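Local coordinates for protein putative phosphosugar isomerase (Silicibacter pomeroyi DSS-3, PDB 3FJ1) that is of unknown function but, as a protein with two SIS domains, probably binds phosphosugars or related carbohydrate derivatives, at residues Arg51-Tyr63 and Gly214-Lys226. Residues are numbered along the deposited sequence; the frame is centred on the assembly and turned at random. Where two conformers were deposited one is given.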
ATOM      1  N   ARG A  51      -3.527   6.802  -8.352  1.00 10.80           N
ATOM      2  CA  ARG A  51      -2.069   6.659  -8.247  1.00 11.65           C
ATOM      3  C   ARG A  51      -1.488   7.877  -7.543  1.00 10.92           C
ATOM      4  O   ARG A  51      -2.148   8.898  -7.428  1.00  9.35           O
ATOM      5  CB  ARG A  51      -1.435   6.527  -9.631  1.00 14.05           C
ATOM      6  CG  ARG A  51      -1.820   7.628 -10.562  1.00 16.20           C
ATOM      7  CD  ARG A  51      -1.361   7.347 -11.956  1.00 18.89           C
ATOM      8  NE  ARG A  51       0.055   7.606 -12.131  1.00 20.07           N
ATOM      9  CZ  ARG A  51       0.572   8.819 -12.336  1.00 22.20           C
ATOM     10  NH1 ARG A  51      -0.215   9.891 -12.408  1.00 23.16           N
ATOM     11  NH2 ARG A  51       1.887   8.976 -12.513  1.00 22.39           N
ATOM     12  N   GLY A  52      -0.250   7.747  -7.071  1.00 10.51           N
ATOM     13  CA  GLY A  52       0.423   8.860  -6.405  1.00 10.02           C
ATOM     14  C   GLY A  52      -0.303   9.391  -5.188  1.00  9.60           C
ATOM     15  O   GLY A  52      -0.851   8.637  -4.387  1.00  9.41           O
ATOM     16  N   SER A  53      -0.290  10.707  -5.033  1.00  9.65           N
ATOM     17  CA  SER A  53      -0.931  11.345  -3.902  1.00  9.26           C
ATOM     18  C   SER A  53      -2.434  11.052  -3.868  1.00  8.62           C
ATOM     19  O   SER A  53      -3.019  10.950  -2.783  1.00  8.51           O
ATOM     20  CB  SER A  53      -0.665  12.852  -3.954  1.00  9.35           C
ATOM     21  OG  SER A  53      -1.220  13.525  -2.848  1.00  9.07           O
ATOM     22  N   SER A  54      -3.058  10.937  -5.042  1.00  8.66           N
ATOM     23  CA  SER A  54      -4.480  10.568  -5.137  1.00  9.44           C
ATOM     24  C   SER A  54      -4.772   9.238  -4.469  1.00  8.56           C
ATOM     25  O   SER A  54      -5.853   9.050  -3.934  1.00  9.92           O
ATOM     26  CB  SER A  54      -5.004  10.579  -6.571  1.00  9.38           C
ATOM     27  OG  SER A  54      -5.028  11.890  -7.103  1.00  8.69           O
ATOM     28  N   ASP A  55      -3.823   8.316  -4.454  1.00  8.51           N
ATOM     29  CA  ASP A  55      -4.058   7.047  -3.761  1.00  9.05           C
ATOM     30  C   ASP A  55      -4.048   7.187  -2.224  1.00  8.38           C
ATOM     31  O   ASP A  55      -4.679   6.415  -1.538  1.00  7.67           O
ATOM     32  CB  ASP A  55      -3.079   5.982  -4.239  1.00  9.62           C
ATOM     33  CG  ASP A  55      -3.660   4.582  -4.182  1.00 10.96           C
ATOM     34  OD1 ASP A  55      -4.894   4.404  -4.032  1.00 11.52           O
ATOM     35  OD2 ASP A  55      -2.856   3.647  -4.311  1.00 12.43           O
ATOM     36  N   HIS A  56      -3.334   8.189  -1.697  1.00  8.52           N
ATOM     37  CA  HIS A  56      -3.351   8.487  -0.256  1.00  8.41           C
ATOM     38  C   HIS A  56      -4.725   9.071   0.099  1.00  7.83           C
ATOM     39  O   HIS A  56      -5.273   8.800   1.172  1.00  8.90           O
ATOM     40  CB  HIS A  56      -2.200   9.396   0.147  1.00  8.27           C
ATOM     41  CG  HIS A  56      -0.853   8.819  -0.189  1.00  9.15           C
ATOM     42  ND1 HIS A  56      -0.565   7.476  -0.021  1.00  8.99           N
ATOM     43  CD2 HIS A  56       0.287   9.395  -0.642  1.00  9.34           C
ATOM     44  CE1 HIS A  56       0.676   7.249  -0.411  1.00 10.19           C
ATOM     45  NE2 HIS A  56       1.234   8.403  -0.741  1.00  9.39           N
ATOM     46  N   VAL A  57      -5.305   9.835  -0.830  1.00  8.63           N
ATOM     47  CA  VAL A  57      -6.669  10.293  -0.677  1.00  7.50           C
ATOM     48  C   VAL A  57      -7.588   9.086  -0.580  1.00  8.29           C
ATOM     49  O   VAL A  57      -8.478   9.016   0.259  1.00  7.94           O
ATOM     50  CB  VAL A  57      -7.105  11.211  -1.807  1.00  8.25           C
ATOM     51  CG1 VAL A  57      -8.614  11.554  -1.608  1.00  7.67           C
ATOM     52  CG2 VAL A  57      -6.209  12.474  -1.841  1.00  6.70           C
ATOM     53  N   CYS A  58      -7.386   8.130  -1.471  1.00  8.60           N
ATOM     54  CA  CYS A  58      -8.199   6.906  -1.470  1.00  8.26           C
ATOM     55  C   CYS A  58      -8.057   6.099  -0.159  1.00  8.18           C
ATOM     56  O   CYS A  58      -9.039   5.594   0.382  1.00  8.34           O
ATOM     57  CB  CYS A  58      -7.887   6.079  -2.684  1.00  9.67           C
ATOM     58  SG  CYS A  58      -8.636   6.752  -4.208  1.00  9.27           S
ATOM     59  N   THR A  59      -6.848   6.024   0.376  1.00  8.26           N
ATOM     60  CA  THR A  59      -6.669   5.368   1.666  1.00  7.89           C
ATOM     61  C   THR A  59      -7.489   6.067   2.746  1.00  9.19           C
ATOM     62  O   THR A  59      -8.194   5.414   3.523  1.00  8.71           O
ATOM     63  CB  THR A  59      -5.193   5.337   2.059  1.00  7.13           C
ATOM     64  OG1 THR A  59      -4.463   4.613   1.055  1.00  7.26           O
ATOM     65  CG2 THR A  59      -4.991   4.706   3.472  1.00  7.69           C
ATOM     66  N   TYR A  60      -7.404   7.394   2.788  1.00  9.18           N
ATOM     67  CA  TYR A  60      -8.197   8.227   3.692  1.00  9.05           C
ATOM     68  C   TYR A  60      -9.706   7.921   3.539  1.00  9.41           C
ATOM     69  O   TYR A  60     -10.387   7.587   4.509  1.00  8.87           O
ATOM     70  CB  TYR A  60      -7.863   9.690   3.395  1.00  9.53           C
ATOM     71  CG  TYR A  60      -8.269  10.737   4.405  1.00  9.62           C
ATOM     72  CD1 TYR A  60      -9.371  10.594   5.225  1.00 10.11           C
ATOM     73  CD2 TYR A  60      -7.597  11.958   4.441  1.00 10.41           C
ATOM     74  CE1 TYR A  60      -9.761  11.613   6.099  1.00  9.81           C
ATOM     75  CE2 TYR A  60      -7.994  12.965   5.293  1.00 10.39           C
ATOM     76  CZ  TYR A  60      -9.058  12.790   6.118  1.00  9.39           C
ATOM     77  OH  TYR A  60      -9.413  13.803   6.949  1.00  9.24           O
ATOM     78  N   LEU A  61     -10.193   7.947   2.303  1.00  8.90           N
ATOM     79  CA  LEU A  61     -11.586   7.690   2.034  1.00  8.75           C
ATOM     80  C   LEU A  61     -12.019   6.235   2.288  1.00  8.33           C
ATOM     81  O   LEU A  61     -13.190   6.025   2.591  1.00  9.14           O
ATOM     82  CB  LEU A  61     -11.943   8.132   0.628  1.00  8.03           C
ATOM     83  CG  LEU A  61     -11.762   9.642   0.333  1.00  8.22           C
ATOM     84  CD1 LEU A  61     -12.116   9.910  -1.160  1.00  8.28           C
ATOM     85  CD2 LEU A  61     -12.569  10.522   1.295  1.00  8.89           C
ATOM     86  N   SER A  62     -11.085   5.282   2.219  1.00  8.68           N
ATOM     87  CA  SER A  62     -11.386   3.890   2.522  0.50  9.01           C
ATOM     88  C   SER A  62     -11.686   3.755   4.012  1.00  9.08           C
ATOM     89  O   SER A  62     -12.686   3.150   4.394  1.00  8.76           O
ATOM     90  CB  SER A  62     -10.247   2.967   2.098  0.50  9.77           C
ATOM     91  OG  SER A  62     -10.030   3.096   0.714  0.50 10.06           O
ATOM     92  N   TYR A  63     -10.847   4.340   4.865  1.00  9.00           N
ATOM     93  CA  TYR A  63     -11.154   4.357   6.306  1.00  9.10           C
ATOM     94  C   TYR A  63     -12.495   5.035   6.574  1.00  8.77           C
ATOM     95  O   TYR A  63     -13.321   4.512   7.339  1.00  7.47           O
ATOM     96  CB  TYR A  63     -10.068   5.069   7.112  1.00 10.47           C
ATOM     97  CG  TYR A  63      -8.925   4.161   7.421  1.00 10.90           C
ATOM     98  CD1 TYR A  63      -9.030   3.216   8.437  1.00 11.67           C
ATOM     99  CD2 TYR A  63      -7.753   4.205   6.666  1.00 11.12           C
ATOM    100  CE1 TYR A  63      -7.987   2.334   8.715  1.00 12.16           C
ATOM    101  CE2 TYR A  63      -6.673   3.347   6.955  1.00 12.05           C
ATOM    102  CZ  TYR A  63      -6.813   2.402   7.965  1.00 11.91           C
ATOM    103  OH  TYR A  63      -5.757   1.535   8.204  1.00 12.67           O
ATOM    104  N   GLY A 214      -4.758   3.953  11.992  1.00  8.91           N
ATOM    105  CA  GLY A 214      -6.101   4.105  11.446  1.00  9.32           C
ATOM    106  C   GLY A 214      -6.131   5.202  10.371  1.00  9.20           C
ATOM    107  O   GLY A 214      -5.224   5.318   9.545  1.00  9.35           O
ATOM    108  N   THR A 215      -7.164   6.035  10.407  1.00  9.35           N
ATOM    109  CA  THR A 215      -7.408   7.055   9.360  1.00  9.34           C
ATOM    110  C   THR A 215      -6.186   7.930   9.085  1.00  9.01           C
ATOM    111  O   THR A 215      -5.844   8.183   7.897  1.00  9.55           O
ATOM    112  CB  THR A 215      -8.643   7.906   9.688  1.00  9.23           C
ATOM    113  OG1 THR A 215      -9.739   7.045  10.027  1.00 10.21           O
ATOM    114  CG2 THR A 215      -9.050   8.851   8.524  1.00  9.00           C
ATOM    115  N   SER A 216      -5.468   8.326  10.148  1.00  8.49           N
ATOM    116  CA  SER A 216      -4.355   9.260  10.009  1.00  9.16           C
ATOM    117  C   SER A 216      -3.147   8.649   9.279  1.00  9.00           C
ATOM    118  O   SER A 216      -2.222   9.363   8.885  1.00  8.90           O
ATOM    119  CB  SER A 216      -3.943   9.779  11.388  1.00 10.07           C
ATOM    120  OG  SER A 216      -3.258   8.780  12.120  1.00 10.78           O
ATOM    121  N   LEU A 217      -3.133   7.324   9.135  1.00  8.84           N
ATOM    122  CA  LEU A 217      -2.094   6.693   8.332  1.00  9.33           C
ATOM    123  C   LEU A 217      -2.089   7.228   6.908  1.00  8.30           C
ATOM    124  O   LEU A 217      -1.033   7.308   6.298  1.00  9.22           O
ATOM    125  CB  LEU A 217      -2.228   5.165   8.309  1.00  9.18           C
ATOM    126  CG  LEU A 217      -1.056   4.390   7.689  1.00  9.92           C
ATOM    127  CD1 LEU A 217       0.324   4.700   8.266  1.00 11.14           C
ATOM    128  CD2 LEU A 217      -1.382   2.878   7.845  1.00 10.20           C
ATOM    129  N   ALA A 218      -3.243   7.644   6.397  1.00  8.53           N
ATOM    130  CA  ALA A 218      -3.334   8.169   5.021  1.00  7.93           C
ATOM    131  C   ALA A 218      -2.570   9.488   4.892  1.00  7.81           C
ATOM    132  O   ALA A 218      -1.835   9.701   3.922  1.00  7.67           O
ATOM    133  CB  ALA A 218      -4.827   8.329   4.589  1.00  7.87           C
ATOM    134  N   VAL A 219      -2.723  10.380   5.870  1.00  7.96           N
ATOM    135  CA  VAL A 219      -1.986  11.667   5.846  1.00  8.35           C
ATOM    136  C   VAL A 219      -0.517  11.434   6.261  1.00  7.97           C
ATOM    137  O   VAL A 219       0.348  12.162   5.819  1.00  8.15           O
ATOM    138  CB  VAL A 219      -2.663  12.833   6.699  1.00  8.38           C
ATOM    139  CG1 VAL A 219      -4.066  13.201   6.136  1.00  8.68           C
ATOM    140  CG2 VAL A 219      -2.681  12.504   8.173  1.00  9.52           C
ATOM    141  N   SER A 220      -0.212  10.428   7.094  1.00  7.96           N
ATOM    142  CA  SER A 220       1.172  10.080   7.387  1.00  8.18           C
ATOM    143  C   SER A 220       1.879   9.661   6.065  1.00  8.93           C
ATOM    144  O   SER A 220       3.018  10.053   5.787  1.00  8.59           O
ATOM    145  CB  SER A 220       1.229   8.948   8.424  1.00  7.95           C
ATOM    146  OG  SER A 220       2.577   8.634   8.751  1.00  7.62           O
ATOM    147  N   ASN A 221       1.187   8.901   5.237  1.00  9.15           N
ATOM    148  CA  ASN A 221       1.742   8.434   3.950  1.00  9.03           C
ATOM    149  C   ASN A 221       1.943   9.635   3.011  1.00  8.90           C
ATOM    150  O   ASN A 221       2.952   9.775   2.333  1.00 10.29           O
ATOM    151  CB  ASN A 221       0.780   7.432   3.271  1.00  8.83           C
ATOM    152  CG  ASN A 221       0.719   6.091   3.972  1.00  9.49           C
ATOM    153  OD1 ASN A 221       1.503   5.823   4.889  1.00  9.11           O
ATOM    154  ND2 ASN A 221      -0.204   5.244   3.552  1.00  8.93           N
ATOM    155  N   GLU A 222       0.941  10.497   2.966  1.00  9.13           N
ATOM    156  CA  GLU A 222       0.982  11.724   2.126  1.00  8.85           C
ATOM    157  C   GLU A 222       2.132  12.628   2.556  1.00  8.88           C
ATOM    158  O   GLU A 222       2.842  13.180   1.719  1.00  9.49           O
ATOM    159  CB  GLU A 222      -0.370  12.464   2.241  1.00  8.73           C
ATOM    160  CG  GLU A 222      -0.466  13.928   1.702  1.00  8.59           C
ATOM    161  CD  GLU A 222      -0.257  14.106   0.199  1.00 10.31           C
ATOM    162  OE1 GLU A 222      -0.127  13.100  -0.515  1.00 10.24           O
ATOM    163  OE2 GLU A 222      -0.211  15.292  -0.271  1.00  9.70           O
ATOM    164  N   ALA A 223       2.304  12.764   3.866  1.00  8.47           N
ATOM    165  CA  ALA A 223       3.353  13.613   4.439  1.00  8.54           C
ATOM    166  C   ALA A 223       4.753  13.139   3.996  1.00  8.71           C
ATOM    167  O   ALA A 223       5.573  13.947   3.529  1.00  9.36           O
ATOM    168  CB  ALA A 223       3.232  13.640   5.955  1.00  7.44           C
ATOM    169  N   ALA A 224       5.015  11.836   4.103  1.00  9.07           N
ATOM    170  CA  ALA A 224       6.302  11.295   3.654  1.00  9.47           C
ATOM    171  C   ALA A 224       6.506  11.547   2.143  1.00  9.44           C
ATOM    172  O   ALA A 224       7.584  11.963   1.729  1.00  9.65           O
ATOM    173  CB  ALA A 224       6.473   9.828   4.008  1.00  9.86           C
ATOM    174  N   LEU A 225       5.461  11.345   1.345  1.00  8.51           N
ATOM    175  CA  LEU A 225       5.540  11.578  -0.088  1.00  9.22           C
ATOM    176  C   LEU A 225       5.944  13.020  -0.397  1.00  8.37           C
ATOM    177  O   LEU A 225       6.930  13.268  -1.111  1.00  8.91           O
ATOM    178  CB  LEU A 225       4.205  11.260  -0.767  1.00  9.48           C
ATOM    179  CG  LEU A 225       4.103  11.618  -2.257  1.00  9.87           C
ATOM    180  CD1 LEU A 225       5.238  10.920  -3.032  1.00 10.04           C
ATOM    181  CD2 LEU A 225       2.736  11.288  -2.845  1.00  9.72           C
ATOM    182  N   LYS A 226       5.196  13.965   0.163  1.00  9.18           N
ATOM    183  CA  LYS A 226       5.408  15.363  -0.163  1.00  8.58           C
ATOM    184  C   LYS A 226       6.722  15.934   0.403  1.00  9.47           C
ATOM    185  O   LYS A 226       7.324  16.845  -0.203  1.00  9.39           O
ATOM    186  CB  LYS A 226       4.194  16.215   0.187  1.00  8.38           C
ATOM    187  CG  LYS A 226       2.922  15.781  -0.575  1.00  7.99           C
ATOM    188  CD  LYS A 226       3.072  15.813  -2.112  1.00  9.28           C
ATOM    189  CE  LYS A 226       1.787  15.300  -2.866  1.00  9.13           C
ATOM    190  NZ  LYS A 226       0.532  16.062  -2.647  1.00  8.42           N
TER
HETATM  191  O   HOH W   1      -1.786   5.336   1.154  1.00  8.08           O
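His56 fits as a knob into the hole formed by Ala218, Asn221, Glu222 and Leu225. Asn221 CB makes a CH-pi contact over one face of the imidazole, 3.8 Å from its centroid, and the backbone N of Glu222 lies over the same face, while Leu225 CD2 lies at the ring edge, near His56 CD2. Chi1 of -58° sets the His56 ring beside its own backbone N, and chi2 of -40° turns His56 ND1 to 2.7 Å from a water O; this water also joins Thr59 OG1 and accepts from Asn221 ND2, while Asn221 OD1 is hydrogen-bonded to Ser237 OG. Near the start of helix 53-69, Ser53 OG donates to Glu222 OE1 (2.6 Å), 33° out of the carboxylate plane on the syn side, and accepts from Lys226 NZ. Lys226 NZ closes the triangle with a salt bridge to the syn lone pair of Glu222 OE2 (2.6 Å). Midway, Ala218 CB reaches Tyr60 CB at 3.5 Å, a close fit that its small side chain permits. At the far end the Tyr63 ring lies flat on the Gly214-Thr215 peptide, with Thr215 N 3.8 Å above its plane and Thr215 CA in CH-pi contact over the same face, 4.2 Å from the Tyr63 centroid. A serine in place of Tyr63 would probably uncover this peptide and open a gap beside Thr215. The helix segments run nearly antiparallel, their axes 8.3 Å apart. Each follows the first strand of a five-stranded parallel sheet of order 2-1-3-4-5, so the contact joins equivalent helices of two SIS domains, alpha-beta-alpha sandwiches packed into one pseudo-symmetric chain.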